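PDB 2DC0: probable amidase from Thermus thermophilus, which is probably a member of the amidase family, with a chain folded around one large mixed beta sheet covered by helices. Local coordinates for residues D2-K7 against S212-H217; G63-L68 against H217-I222; L70-L75 against A109-K114; G160-G165 against P208-V213; G180-K185 against A397-K402. All coordinates share one frame; numbering follows the deposited sequence.

Interaction 1 of 5, residues D2-K7 against S212-H217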
# COMPACT_ATOMS: atom_id res chain seq x y z
N ASP A 2 17.75 -31.17 -1.83
CA ASP A 2 17.56 -29.73 -1.94
C ASP A 2 18.86 -28.98 -1.68
O ASP A 2 19.90 -29.59 -1.43
CB ASP A 2 16.44 -29.25 -1.00
CG ASP A 2 16.79 -29.43 0.47
OD1 ASP A 2 17.91 -29.87 0.78
OD2 ASP A 2 15.92 -29.13 1.31
N LEU A 3 18.80 -27.65 -1.75
CA LEU A 3 19.97 -26.80 -1.55
C LEU A 3 20.74 -27.05 -0.26
O LEU A 3 21.96 -27.23 -0.28
CB LEU A 3 19.58 -25.32 -1.59
CG LEU A 3 19.34 -24.65 -2.94
CD1 LEU A 3 18.78 -23.26 -2.73
CD2 LEU A 3 20.65 -24.59 -3.72
N LEU A 4 20.04 -27.06 0.87
CA LEU A 4 20.68 -27.25 2.16
C LEU A 4 21.27 -28.65 2.35
O LEU A 4 22.29 -28.80 3.02
CB LEU A 4 19.71 -26.91 3.29
CG LEU A 4 19.29 -25.43 3.28
CD1 LEU A 4 18.29 -25.15 4.40
CD2 LEU A 4 20.52 -24.55 3.45
N GLU A 5 20.65 -29.67 1.76
CA GLU A 5 21.19 -31.02 1.89
C GLU A 5 22.45 -31.12 1.03
O GLU A 5 23.45 -31.72 1.45
CB GLU A 5 20.17 -32.06 1.44
CG GLU A 5 20.58 -33.49 1.81
CD GLU A 5 19.80 -34.54 1.05
OE1 GLU A 5 18.54 -34.52 1.11
OE2 GLU A 5 20.44 -35.41 0.41
N ALA A 6 22.40 -30.55 -0.17
CA ALA A 6 23.56 -30.57 -1.06
C ALA A 6 24.70 -29.80 -0.43
O ALA A 6 25.87 -30.17 -0.55
CB ALA A 6 23.20 -29.96 -2.41
N LYS A 7 24.36 -28.71 0.25
CA LYS A 7 25.34 -27.87 0.91
C LYS A 7 26.02 -28.67 2.03
O LYS A 7 27.19 -28.46 2.33
CB LYS A 7 24.65 -26.63 1.47
CG LYS A 7 25.58 -25.59 2.07
CD LYS A 7 24.82 -24.31 2.39
CE LYS A 7 25.72 -23.29 3.05
NZ LYS A 7 26.18 -23.78 4.38
N SER A 212 11.93 -26.99 -1.29
CA SER A 212 11.48 -27.01 0.10
C SER A 212 11.35 -25.60 0.66
O SER A 212 11.91 -24.64 0.11
CB SER A 212 12.47 -27.78 0.97
OG SER A 212 13.73 -27.13 0.97
N VAL A 213 10.62 -25.47 1.76
CA VAL A 213 10.43 -24.17 2.37
C VAL A 213 11.73 -23.66 3.00
O VAL A 213 12.00 -22.45 2.97
CB VAL A 213 9.32 -24.20 3.44
CG1 VAL A 213 9.24 -22.85 4.14
CG2 VAL A 213 7.98 -24.52 2.78
N ARG A 214 12.54 -24.55 3.56
CA ARG A 214 13.79 -24.11 4.19
C ARG A 214 14.73 -23.53 3.13
O ARG A 214 15.50 -22.61 3.42
CB ARG A 214 14.48 -25.27 4.94
CG ARG A 214 14.97 -26.40 4.06
CD ARG A 214 15.71 -27.44 4.90
NE ARG A 214 16.37 -28.44 4.07
CZ ARG A 214 17.18 -29.38 4.55
NH1 ARG A 214 17.44 -29.44 5.85
NH2 ARG A 214 17.76 -30.25 3.73
N ASP A 215 14.66 -24.05 1.91
CA ASP A 215 15.47 -23.54 0.82
C ASP A 215 14.96 -22.15 0.42
O ASP A 215 15.75 -21.24 0.13
CB ASP A 215 15.41 -24.46 -0.40
CG ASP A 215 16.44 -25.58 -0.35
OD1 ASP A 215 17.09 -25.77 0.70
OD2 ASP A 215 16.60 -26.27 -1.37
N ALA A 216 13.64 -21.99 0.40
CA ALA A 216 13.02 -20.72 0.02
C ALA A 216 13.48 -19.60 0.96
O ALA A 216 13.81 -18.50 0.51
CB ALA A 216 11.49 -20.84 0.04
N HIS A 217 13.49 -19.88 2.26
CA HIS A 217 13.92 -18.93 3.27
C HIS A 217 15.42 -18.64 3.11
O HIS A 217 15.85 -17.48 3.11
CB HIS A 217 13.67 -19.50 4.66
CG HIS A 217 14.44 -18.80 5.75
ND1 HIS A 217 14.12 -17.53 6.19
CD2 HIS A 217 15.52 -19.18 6.46
CE1 HIS A 217 14.98 -17.16 7.12
NE2 HIS A 217 15.84 -18.14 7.31
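Arg214 grips the carboxylate of Asp2 side-on in a salt bridge. NE of Arg214 donates to Asp2 OD2 at 2.9 Å, and NH2 of Arg214 to Asp2 OD1 at 3.0 Å. The two flat groups are turned 32° apart. Arg214 CG sits between the backbone N and the carbonyl carbon (chi1 66°), and the chain then runs extended to NE. Leu4 slides past it in the opposite direction. Its CD1 packs on Arg214 CD at 3.5 Å, and its CB lies over one face of the guanidinium, toward the rim. Each Asp2 oxygen has a second donor. Ser212 OG reaches OD2 of Asp2 on the anti side at 3.0 Å. Asp2 OD1 also accepts from Glu5 N, the capping bond of helix 3-11. Asp215 OD2 accepts from Leu3 N at 2.6 Å, and Asp215 OD1 from Leu4 N at 3.2 Å. This second carboxylate therefore sits at the start of helix 3-11, where the helix dipole probably suits it. Asp2 OD2 and Asp215 OD1 are 3.6 Å apart, a like-charge approach that Arg214 probably eases. The two helix segments are 84° apart. Leu3 also packs on Leu161 and Leu219, Asp215 on Thr210 of strand 206-210, and Ser212 on Glu430 of helix 419-430.

Interaction 2 of 5, residues G63-L68 against H217-I222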
# COMPACT_ATOMS: atom_id res chain seq x y z
N GLY A 63 31.03 -18.20 -0.70
CA GLY A 63 29.86 -17.79 0.06
C GLY A 63 28.97 -18.97 0.41
O GLY A 63 29.37 -20.12 0.23
N PRO A 64 27.75 -18.72 0.91
CA PRO A 64 26.82 -19.79 1.30
C PRO A 64 26.29 -20.66 0.17
O PRO A 64 25.81 -21.76 0.41
CB PRO A 64 25.71 -19.02 2.02
CG PRO A 64 25.70 -17.70 1.31
CD PRO A 64 27.18 -17.39 1.19
N LEU A 65 26.39 -20.17 -1.07
CA LEU A 65 25.90 -20.93 -2.22
C LEU A 65 27.05 -21.52 -3.04
O LEU A 65 26.83 -22.03 -4.14
CB LEU A 65 25.06 -20.03 -3.12
CG LEU A 65 23.80 -19.44 -2.47
CD1 LEU A 65 23.04 -18.59 -3.49
CD2 LEU A 65 22.92 -20.57 -1.95
N HIS A 66 28.26 -21.46 -2.51
CA HIS A 66 29.44 -21.96 -3.21
C HIS A 66 29.29 -23.34 -3.85
O HIS A 66 29.09 -24.34 -3.17
CB HIS A 66 30.65 -21.96 -2.27
CG HIS A 66 31.95 -22.28 -2.95
ND1 HIS A 66 32.22 -23.51 -3.50
CD2 HIS A 66 33.05 -21.52 -3.17
CE1 HIS A 66 33.43 -23.50 -4.03
NE2 HIS A 66 33.95 -22.30 -3.85
N GLY A 67 29.40 -23.39 -5.18
CA GLY A 67 29.31 -24.65 -5.89
C GLY A 67 27.93 -25.23 -6.16
O GLY A 67 27.83 -26.30 -6.75
N LEU A 68 26.88 -24.54 -5.73
CA LEU A 68 25.52 -25.03 -5.94
C LEU A 68 24.96 -24.57 -7.29
O LEU A 68 24.91 -23.37 -7.57
CB LEU A 68 24.60 -24.57 -4.80
CG LEU A 68 25.05 -24.99 -3.40
CD1 LEU A 68 24.12 -24.40 -2.34
CD2 LEU A 68 25.08 -26.50 -3.31
N HIS A 217 13.49 -19.88 2.26
CA HIS A 217 13.92 -18.93 3.27
C HIS A 217 15.42 -18.64 3.11
O HIS A 217 15.85 -17.48 3.11
CB HIS A 217 13.67 -19.50 4.66
CG HIS A 217 14.44 -18.80 5.75
ND1 HIS A 217 14.12 -17.53 6.19
CD2 HIS A 217 15.52 -19.18 6.46
CE1 HIS A 217 14.98 -17.16 7.12
NE2 HIS A 217 15.84 -18.14 7.31
N PHE A 218 16.20 -19.70 2.97
CA PHE A 218 17.65 -19.61 2.82
C PHE A 218 18.04 -18.72 1.65
O PHE A 218 18.84 -17.79 1.78
CB PHE A 218 18.22 -21.01 2.63
CG PHE A 218 19.72 -21.06 2.42
CD1 PHE A 218 20.58 -20.50 3.36
CD2 PHE A 218 20.26 -21.69 1.31
CE1 PHE A 218 21.97 -20.57 3.19
CE2 PHE A 218 21.64 -21.77 1.13
CZ PHE A 218 22.50 -21.21 2.07
N LEU A 219 17.44 -19.00 0.50
CA LEU A 219 17.72 -18.25 -0.72
C LEU A 219 17.20 -16.81 -0.66
O LEU A 219 17.83 -15.89 -1.19
CB LEU A 219 17.12 -18.99 -1.90
CG LEU A 219 17.78 -18.88 -3.27
CD1 LEU A 219 19.29 -19.13 -3.18
CD2 LEU A 219 17.13 -19.91 -4.18
N THR A 220 16.04 -16.61 -0.03
CA THR A 220 15.47 -15.27 0.07
C THR A 220 16.38 -14.36 0.90
O THR A 220 16.53 -13.18 0.58
CB THR A 220 14.04 -15.31 0.67
OG1 THR A 220 13.18 -16.06 -0.21
CG2 THR A 220 13.47 -13.90 0.81
N GLU A 221 17.00 -14.90 1.95
CA GLU A 221 17.90 -14.09 2.77
C GLU A 221 19.08 -13.63 1.91
O GLU A 221 19.49 -12.47 1.97
CB GLU A 221 18.43 -14.89 3.96
CG GLU A 221 17.39 -15.22 5.02
CD GLU A 221 18.02 -15.83 6.26
OE1 GLU A 221 18.82 -16.77 6.10
OE2 GLU A 221 17.70 -15.38 7.38
N ILE A 222 19.61 -14.55 1.11
CA ILE A 222 20.73 -14.24 0.23
C ILE A 222 20.32 -13.24 -0.84
O ILE A 222 21.05 -12.29 -1.13
CB ILE A 222 21.28 -15.51 -0.46
CG1 ILE A 222 21.76 -16.52 0.59
CG2 ILE A 222 22.40 -15.15 -1.42
CD1 ILE A 222 22.89 -16.05 1.56
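The Phe218 ring meets the loop of Pro64 and Leu65 with its outer atoms. Pro64 O lies at the ring edge, in its plane, 3.7 Å from Phe218 CZ. Pro64 CB is 3.9 Å from the same CZ. Leu65 CD2 approaches Phe218 CE2 obliquely at 3.5 Å. From helix 3-11, Leu4 and Lys7 also pack against this ring. Phe218 CG is anti to the backbone N (chi1 179°). The pyrrolidine ring of Pro64 meets Ile222 one turn further on. Here Pro64 CG and Ile222 CD1 are 3.3 Å apart, tighter than usual for two carbons. Leu65 divides its two branches. While CD2 serves the phenyl ring, Leu65 CD1 packs on Leu219 CD1 at 3.8 Å and on Ile222 CG2 at 4.1 Å. No hydrogen bond crosses the contact. The loop is shaped by a type I turn from Gly63 to His66 and an overlapping type II turn from Leu65 to Leu68, with Gly67 at a positive phi. The arrangement is that of a turn packed on one apolar helix face, made by residues at i, i+1 and i+4. The turns lead directly into strand 69-73 of the main sheet.

Interaction 3 of 5, residues L70-L75 against A109-K114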
# COMPACT_ATOMS: atom_id res chain seq x y z
N LEU A 70 22.34 -23.50 -9.96
CA LEU A 70 21.03 -22.84 -9.99
C LEU A 70 20.76 -22.32 -11.39
O LEU A 70 21.69 -22.11 -12.16
CB LEU A 70 20.99 -21.64 -9.02
CG LEU A 70 20.82 -21.84 -7.52
CD1 LEU A 70 21.94 -22.69 -6.96
CD2 LEU A 70 20.80 -20.47 -6.84
N THR A 71 19.49 -22.10 -11.71
CA THR A 71 19.11 -21.56 -13.01
C THR A 71 18.47 -20.19 -12.78
O THR A 71 18.09 -19.86 -11.65
CB THR A 71 18.10 -22.49 -13.74
OG1 THR A 71 16.95 -22.67 -12.93
CG2 THR A 71 18.74 -23.85 -14.02
N VAL A 72 18.34 -19.39 -13.84
CA VAL A 72 17.78 -18.04 -13.75
C VAL A 72 16.79 -17.75 -14.88
O VAL A 72 17.11 -17.95 -16.05
CB VAL A 72 18.90 -16.97 -13.83
CG1 VAL A 72 18.30 -15.57 -13.79
CG2 VAL A 72 19.89 -17.17 -12.69
N LYS A 73 15.60 -17.26 -14.52
CA LYS A 73 14.56 -16.92 -15.50
C LYS A 73 15.18 -15.97 -16.54
O LYS A 73 15.90 -15.05 -16.17
CB LYS A 73 13.39 -16.23 -14.80
CG LYS A 73 12.18 -15.96 -15.68
CD LYS A 73 11.07 -15.34 -14.86
CE LYS A 73 9.75 -15.29 -15.62
NZ LYS A 73 8.68 -14.68 -14.77
N ASP A 74 14.87 -16.17 -17.82
CA ASP A 74 15.48 -15.35 -18.87
C ASP A 74 15.11 -13.88 -19.03
O ASP A 74 15.08 -13.37 -20.15
CB ASP A 74 15.35 -16.05 -20.24
CG ASP A 74 16.42 -15.59 -21.22
OD1 ASP A 74 17.55 -15.28 -20.76
OD2 ASP A 74 16.16 -15.55 -22.45
N LEU A 75 14.85 -13.19 -17.92
CA LEU A 75 14.58 -11.75 -17.98
C LEU A 75 15.62 -11.06 -17.10
O LEU A 75 15.70 -9.83 -17.07
CB LEU A 75 13.16 -11.42 -17.50
CG LEU A 75 12.65 -11.85 -16.12
CD1 LEU A 75 13.30 -11.03 -15.01
CD2 LEU A 75 11.14 -11.65 -16.09
N ALA A 109 27.22 -19.21 -6.00
CA ALA A 109 26.35 -20.09 -6.76
C ALA A 109 26.85 -20.32 -8.17
O ALA A 109 27.47 -19.45 -8.78
CB ALA A 109 24.93 -19.53 -6.80
N LEU A 110 26.59 -21.51 -8.69
CA LEU A 110 26.98 -21.85 -10.05
C LEU A 110 25.74 -21.67 -10.92
O LEU A 110 24.88 -22.55 -10.98
CB LEU A 110 27.49 -23.29 -10.13
CG LEU A 110 27.77 -23.83 -11.53
CD1 LEU A 110 28.73 -22.91 -12.26
CD2 LEU A 110 28.35 -25.23 -11.42
N LEU A 111 25.64 -20.52 -11.58
CA LEU A 111 24.51 -20.23 -12.46
C LEU A 111 24.86 -20.82 -13.82
O LEU A 111 25.69 -20.27 -14.54
CB LEU A 111 24.32 -18.71 -12.56
CG LEU A 111 24.26 -17.98 -11.22
CD1 LEU A 111 24.23 -16.47 -11.44
CD2 LEU A 111 23.04 -18.43 -10.44
N PHE A 112 24.23 -21.94 -14.17
CA PHE A 112 24.56 -22.61 -15.42
C PHE A 112 23.57 -22.50 -16.58
O PHE A 112 23.86 -22.98 -17.67
CB PHE A 112 24.82 -24.09 -15.15
CG PHE A 112 23.60 -24.85 -14.73
CD1 PHE A 112 22.92 -25.66 -15.64
CD2 PHE A 112 23.10 -24.73 -13.44
CE1 PHE A 112 21.76 -26.34 -15.26
CE2 PHE A 112 21.94 -25.41 -13.05
CZ PHE A 112 21.28 -26.21 -13.96
N ALA A 113 22.42 -21.87 -16.37
CA ALA A 113 21.47 -21.77 -17.47
C ALA A 113 20.35 -20.78 -17.26
O ALA A 113 20.01 -20.44 -16.13
CB ALA A 113 20.89 -23.16 -17.76
N LYS A 114 19.78 -20.33 -18.37
CA LYS A 114 18.66 -19.40 -18.34
C LYS A 114 17.45 -20.28 -18.61
O LYS A 114 17.53 -21.18 -19.43
CB LYS A 114 18.80 -18.34 -19.44
CG LYS A 114 20.11 -17.55 -19.40
CD LYS A 114 20.24 -16.76 -18.11
CE LYS A 114 19.21 -15.64 -18.05
NZ LYS A 114 18.91 -15.32 -16.64
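The Lys114 chain is bent at chi2 (-62°) and chi3 (-68°), which folds CD and CE back toward Val72 and Asp74. NZ of Lys114 lies 3.1 Å from Lys73 O, approaching from above the carbonyl plane. Leu75 N reaches the same oxygen from the opposite face. A weak bond joins Lys114 NZ to Val72 O. Phe112 CG sits between the backbone N and the carbonyl carbon (chi1 68°). The ring lies side by side with Thr71, with Phe112 CZ 3.5 Å from Thr71 CG2. Leu70 N and Leu110 O lie at the ring edge. The backbones form a parallel pair, the two strands of a beta-alpha-beta crossover through helix 99-106. Leu70 N donates to Leu110 O at 2.9 Å, Phe112 N to Leu70 O at 3.2 Å, and Val72 N to Ala113 O at 3.0 Å. On the face of Leu70 and Val72, Leu111 CD2 lies 4.1 Å from both Leu70 CB and Val72 CG2. Leu104 of helix 99-106 packs there too. Asp74 OD1 is 4.3 Å from Lys114 NZ, beyond a salt bridge, and Asp74 OD2 accepts from Arg84 N. The buried Lys114 amine is thus held mainly by carbonyl oxygens, including Phe76 O, and a positive charge there would probably be stabilised by these carbonyl dipoles.

Interaction 4 of 5, residues G160-G165 against P208-V213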
# COMPACT_ATOMS: atom_id res chain seq x y z
N GLY A 160 19.14 -28.38 -11.75
CA GLY A 160 19.59 -27.28 -10.91
C GLY A 160 18.82 -27.49 -9.62
O GLY A 160 17.75 -28.11 -9.64
N LEU A 161 19.34 -26.99 -8.50
CA LEU A 161 18.70 -27.17 -7.19
C LEU A 161 17.65 -26.11 -6.83
O LEU A 161 16.85 -26.31 -5.92
CB LEU A 161 19.78 -27.20 -6.10
CG LEU A 161 20.83 -28.32 -6.19
CD1 LEU A 161 21.94 -28.11 -5.15
CD2 LEU A 161 20.14 -29.65 -5.96
N ALA A 162 17.66 -25.00 -7.55
CA ALA A 162 16.72 -23.92 -7.30
C ALA A 162 16.75 -22.98 -8.48
O ALA A 162 17.59 -23.11 -9.36
CB ALA A 162 17.08 -23.17 -6.02
N SER A 163 15.84 -22.01 -8.50
CA SER A 163 15.80 -21.07 -9.60
C SER A 163 15.29 -19.71 -9.15
O SER A 163 14.64 -19.58 -8.11
CB SER A 163 14.93 -21.62 -10.72
OG SER A 163 15.06 -20.82 -11.89
N LEU A 164 15.62 -18.69 -9.94
CA LEU A 164 15.19 -17.32 -9.66
C LEU A 164 14.19 -16.89 -10.73
O LEU A 164 14.47 -16.98 -11.92
CB LEU A 164 16.39 -16.38 -9.68
CG LEU A 164 16.08 -14.88 -9.59
CD1 LEU A 164 15.44 -14.55 -8.26
CD2 LEU A 164 17.37 -14.08 -9.77
N GLY A 165 13.02 -16.42 -10.31
CA GLY A 165 12.02 -15.98 -11.25
C GLY A 165 11.35 -14.71 -10.76
O GLY A 165 11.85 -14.09 -9.83
N PRO A 208 12.45 -16.75 -5.26
CA PRO A 208 12.96 -18.09 -5.56
C PRO A 208 11.93 -19.20 -5.78
O PRO A 208 10.79 -19.13 -5.30
CB PRO A 208 13.83 -18.39 -4.36
CG PRO A 208 12.97 -17.84 -3.25
CD PRO A 208 12.52 -16.49 -3.81
N LEU A 209 12.38 -20.22 -6.50
CA LEU A 209 11.62 -21.44 -6.78
C LEU A 209 12.54 -22.51 -6.21
O LEU A 209 13.70 -22.61 -6.62
CB LEU A 209 11.41 -21.63 -8.28
CG LEU A 209 10.25 -20.78 -8.81
CD1 LEU A 209 10.48 -20.43 -10.26
CD2 LEU A 209 8.94 -21.55 -8.63
N THR A 210 12.02 -23.28 -5.27
CA THR A 210 12.80 -24.31 -4.58
C THR A 210 12.05 -25.61 -4.39
O THR A 210 10.87 -25.72 -4.72
CB THR A 210 13.20 -23.82 -3.18
OG1 THR A 210 12.00 -23.52 -2.44
CG2 THR A 210 14.05 -22.56 -3.27
N ARG A 211 12.74 -26.60 -3.82
CA ARG A 211 12.14 -27.90 -3.55
C ARG A 211 11.62 -27.98 -2.11
O ARG A 211 10.94 -28.94 -1.75
CB ARG A 211 13.16 -29.01 -3.79
CG ARG A 211 13.58 -29.16 -5.25
CD ARG A 211 14.61 -30.26 -5.41
NE ARG A 211 14.04 -31.57 -5.11
CZ ARG A 211 13.21 -32.23 -5.91
NH1 ARG A 211 12.86 -31.71 -7.08
NH2 ARG A 211 12.73 -33.41 -5.54
N SER A 212 11.93 -26.99 -1.29
CA SER A 212 11.48 -27.01 0.10
C SER A 212 11.35 -25.60 0.66
O SER A 212 11.91 -24.64 0.11
CB SER A 212 12.47 -27.78 0.97
OG SER A 212 13.73 -27.13 0.97
N VAL A 213 10.62 -25.47 1.76
CA VAL A 213 10.43 -24.17 2.37
C VAL A 213 11.73 -23.66 3.00
O VAL A 213 12.00 -22.45 2.97
CB VAL A 213 9.32 -24.20 3.44
CG1 VAL A 213 9.24 -22.85 4.14
CG2 VAL A 213 7.98 -24.52 2.78
O HOH W 1 15.44 -25.89 -3.71
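Thr210 faces Ala162 where the two chains run side by side. From its CB, which packs against Asp215 of helix 213-224, the side chain forks. CG2 of Thr210 touches Ala162 CB at 4.1 Å. OG1 of Thr210 lies between the backbone N and the carbonyl carbon (chi1 59°), and from there it donates to Ser212 O at 2.8 Å. That bond ties the end of the strand to the residue that caps helix 213-224. The backbones pair next to this point. Ser163 N donates to Leu209 O at 2.9 Å, and Leu209 N returns a bond to Ser163 O at 2.8 Å. This is an antiparallel hydrogen-bonded pair. The next one, Leu164 with Pro208, is non-hydrogen-bonded, a position that needs no N-H from Pro208 toward strand 163-166. The two strands are neighbours in the large mixed sheet, and strand 163-166 has the parallel strand 69-73 on its other side. Helices lie on both faces. Leu209 packs on Ser151, Ala152 and Val155 of helix 149-157. Pro208 and Ala162 meet Leu219 of helix 213-224. Ser163 OG, on the Leu209 face, is hydrogen-bonded to the hydroxyls of Ser151 and Thr71. Beyond Ala162 the chains part and a water fills in. It donates to Leu161 O at 2.7 Å and accepts from Arg211 N at 2.8 Å. Arg211 CG stays 4.4 Å from Leu161 O, while Arg211 NH1 binds Val155 O on helix 149-157.

Interaction 5 of 5, residues G180-K185 against A397-K402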
# COMPACT_ATOMS: atom_id res chain seq x y z
N GLY A 180 4.33 -28.61 -8.68
CA GLY A 180 4.61 -29.23 -7.39
C GLY A 180 5.89 -28.81 -6.67
O GLY A 180 6.52 -29.63 -5.99
N VAL A 181 6.29 -27.56 -6.82
CA VAL A 181 7.48 -27.09 -6.12
C VAL A 181 7.09 -25.92 -5.23
O VAL A 181 5.92 -25.53 -5.15
CB VAL A 181 8.61 -26.69 -7.10
CG1 VAL A 181 9.10 -27.93 -7.86
CG2 VAL A 181 8.14 -25.63 -8.07
N VAL A 182 8.08 -25.37 -4.53
CA VAL A 182 7.86 -24.25 -3.63
C VAL A 182 8.18 -22.95 -4.34
O VAL A 182 9.20 -22.85 -5.03
CB VAL A 182 8.74 -24.37 -2.36
CG1 VAL A 182 8.64 -23.11 -1.51
CG2 VAL A 182 8.32 -25.59 -1.55
N GLY A 183 7.33 -21.95 -4.18
CA GLY A 183 7.58 -20.67 -4.82
C GLY A 183 7.32 -19.58 -3.81
O GLY A 183 6.25 -19.54 -3.21
N PHE A 184 8.28 -18.69 -3.59
CA PHE A 184 8.04 -17.62 -2.63
C PHE A 184 8.12 -16.22 -3.22
O PHE A 184 9.12 -15.84 -3.84
CB PHE A 184 9.02 -17.74 -1.45
CG PHE A 184 8.79 -16.71 -0.37
CD1 PHE A 184 7.54 -16.58 0.23
CD2 PHE A 184 9.83 -15.88 0.04
CE1 PHE A 184 7.33 -15.62 1.24
CE2 PHE A 184 9.63 -14.92 1.04
CZ PHE A 184 8.38 -14.79 1.65
N LYS A 185 7.05 -15.45 -3.04
CA LYS A 185 7.02 -14.06 -3.49
C LYS A 185 7.14 -13.21 -2.23
O LYS A 185 6.17 -13.06 -1.48
CB LYS A 185 5.70 -13.70 -4.19
CG LYS A 185 5.68 -12.23 -4.67
CD LYS A 185 4.26 -11.70 -4.92
CE LYS A 185 3.54 -11.42 -3.61
NZ LYS A 185 4.23 -10.34 -2.83
N ALA A 397 3.85 -20.24 -1.92
CA ALA A 397 3.07 -21.27 -2.60
C ALA A 397 3.81 -22.58 -2.34
O ALA A 397 5.01 -22.67 -2.59
CB ALA A 397 2.99 -21.00 -4.12
N LEU A 398 3.10 -23.57 -1.80
CA LEU A 398 3.69 -24.88 -1.54
C LEU A 398 2.66 -25.97 -1.84
O LEU A 398 1.46 -25.75 -1.70
CB LEU A 398 4.17 -25.01 -0.09
CG LEU A 398 3.38 -24.44 1.10
CD1 LEU A 398 1.89 -24.56 0.90
CD2 LEU A 398 3.83 -25.19 2.36
N PRO A 399 3.12 -27.16 -2.26
CA PRO A 399 2.23 -28.28 -2.58
C PRO A 399 1.39 -28.73 -1.41
O PRO A 399 1.89 -28.83 -0.30
CB PRO A 399 3.19 -29.38 -3.05
CG PRO A 399 4.39 -28.62 -3.52
CD PRO A 399 4.53 -27.54 -2.48
N PHE A 400 0.11 -29.01 -1.65
CA PHE A 400 -0.74 -29.47 -0.56
C PHE A 400 -1.71 -30.56 -0.99
O PHE A 400 -2.29 -31.24 -0.15
CB PHE A 400 -1.49 -28.28 0.06
CG PHE A 400 -2.86 -28.04 -0.52
CD1 PHE A 400 -4.00 -28.55 0.10
CD2 PHE A 400 -3.02 -27.28 -1.68
CE1 PHE A 400 -5.27 -28.29 -0.41
CE2 PHE A 400 -4.29 -27.02 -2.20
CZ PHE A 400 -5.42 -27.52 -1.56
N ALA A 401 -1.89 -30.74 -2.30
CA ALA A 401 -2.81 -31.77 -2.78
C ALA A 401 -2.50 -32.24 -4.20
O ALA A 401 -1.61 -31.72 -4.87
CB ALA A 401 -4.24 -31.25 -2.71
N LYS A 402 -3.26 -33.24 -4.64
CA LYS A 402 -3.12 -33.84 -5.97
C LYS A 402 -4.51 -34.03 -6.58
O LYS A 402 -5.42 -34.51 -5.92
CB LYS A 402 -2.46 -35.22 -5.88
CG LYS A 402 -1.06 -35.25 -5.31
CD LYS A 402 -0.02 -34.79 -6.32
CE LYS A 402 1.39 -35.05 -5.81
NZ LYS A 402 2.44 -34.58 -6.77
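Gly183 and Ala397 form the tight part of this contact. Gly183 N donates to Ala397 O at 2.9 Å in a nearly straight bond (169° at the hydrogen). Ala397 N donates back to Gly183 O at 2.8 Å. Together they make one antiparallel hydrogen-bonded pair. Gly183 has no side chain, and Ala397 CB, on that face of the sheet, rests 3.7 Å from Gly183 O. Val182 closes in on the carbonyl of Ala397. Its CA makes a CA-H...O contact with Ala397 O at 3.4 Å. Val182 CG1, anti to the backbone N (chi1 173°), lies 3.8 Å from Ala397 O. The other branch touches more loosely, with Val182 CG2 4.4 Å from both Leu398 CB and Pro399 CD. From here the pairing stops. Pro399 has no N-H to give, and its ring leans on carbonyl oxygens instead. Pro399 CG is 3.4 Å from Gly180 O, and Pro399 CD is 3.6 Å from Val181 O. Gly180, with a positive phi (75°), ends helix 173-179 in a Schellman motif, so the chain is only just entering the strand. Further on, Phe400 and Ala401 turn to strand 406-413, both facing Val408 in a classic beta bulge. Lys402 is exposed at the solvent side. Strand 182-185 is flanked by strand 206-210, to which Val182 and Phe184 bond through Thr210 and Pro208. Helix 173-179 packs on Val181 and Ala397, and helix 419-430 on Phe184 and Leu398.

Interactions 3, 4 and 5 all belong to the large mixed sheet. Their strands follow across it in the order 110-115, 69-73, 163-166, 206-210, 182-185 and 395-403. The centres of interactions 3 and 4, and of 4 and 5, are about 11 Å apart, those of 3 and 5 about 21 Å. Interactions 1 and 2 share helix 213-224, which follows strand 206-210, and their centres are about 9 Å apart. The centres of interactions 1 and 4 are about 8 Å apart. Along the chain, interaction 3 closes before 4 and 5 open. Interactions 1 and 5 cross, and join the N-terminal and C-terminal parts of the protein to its middle.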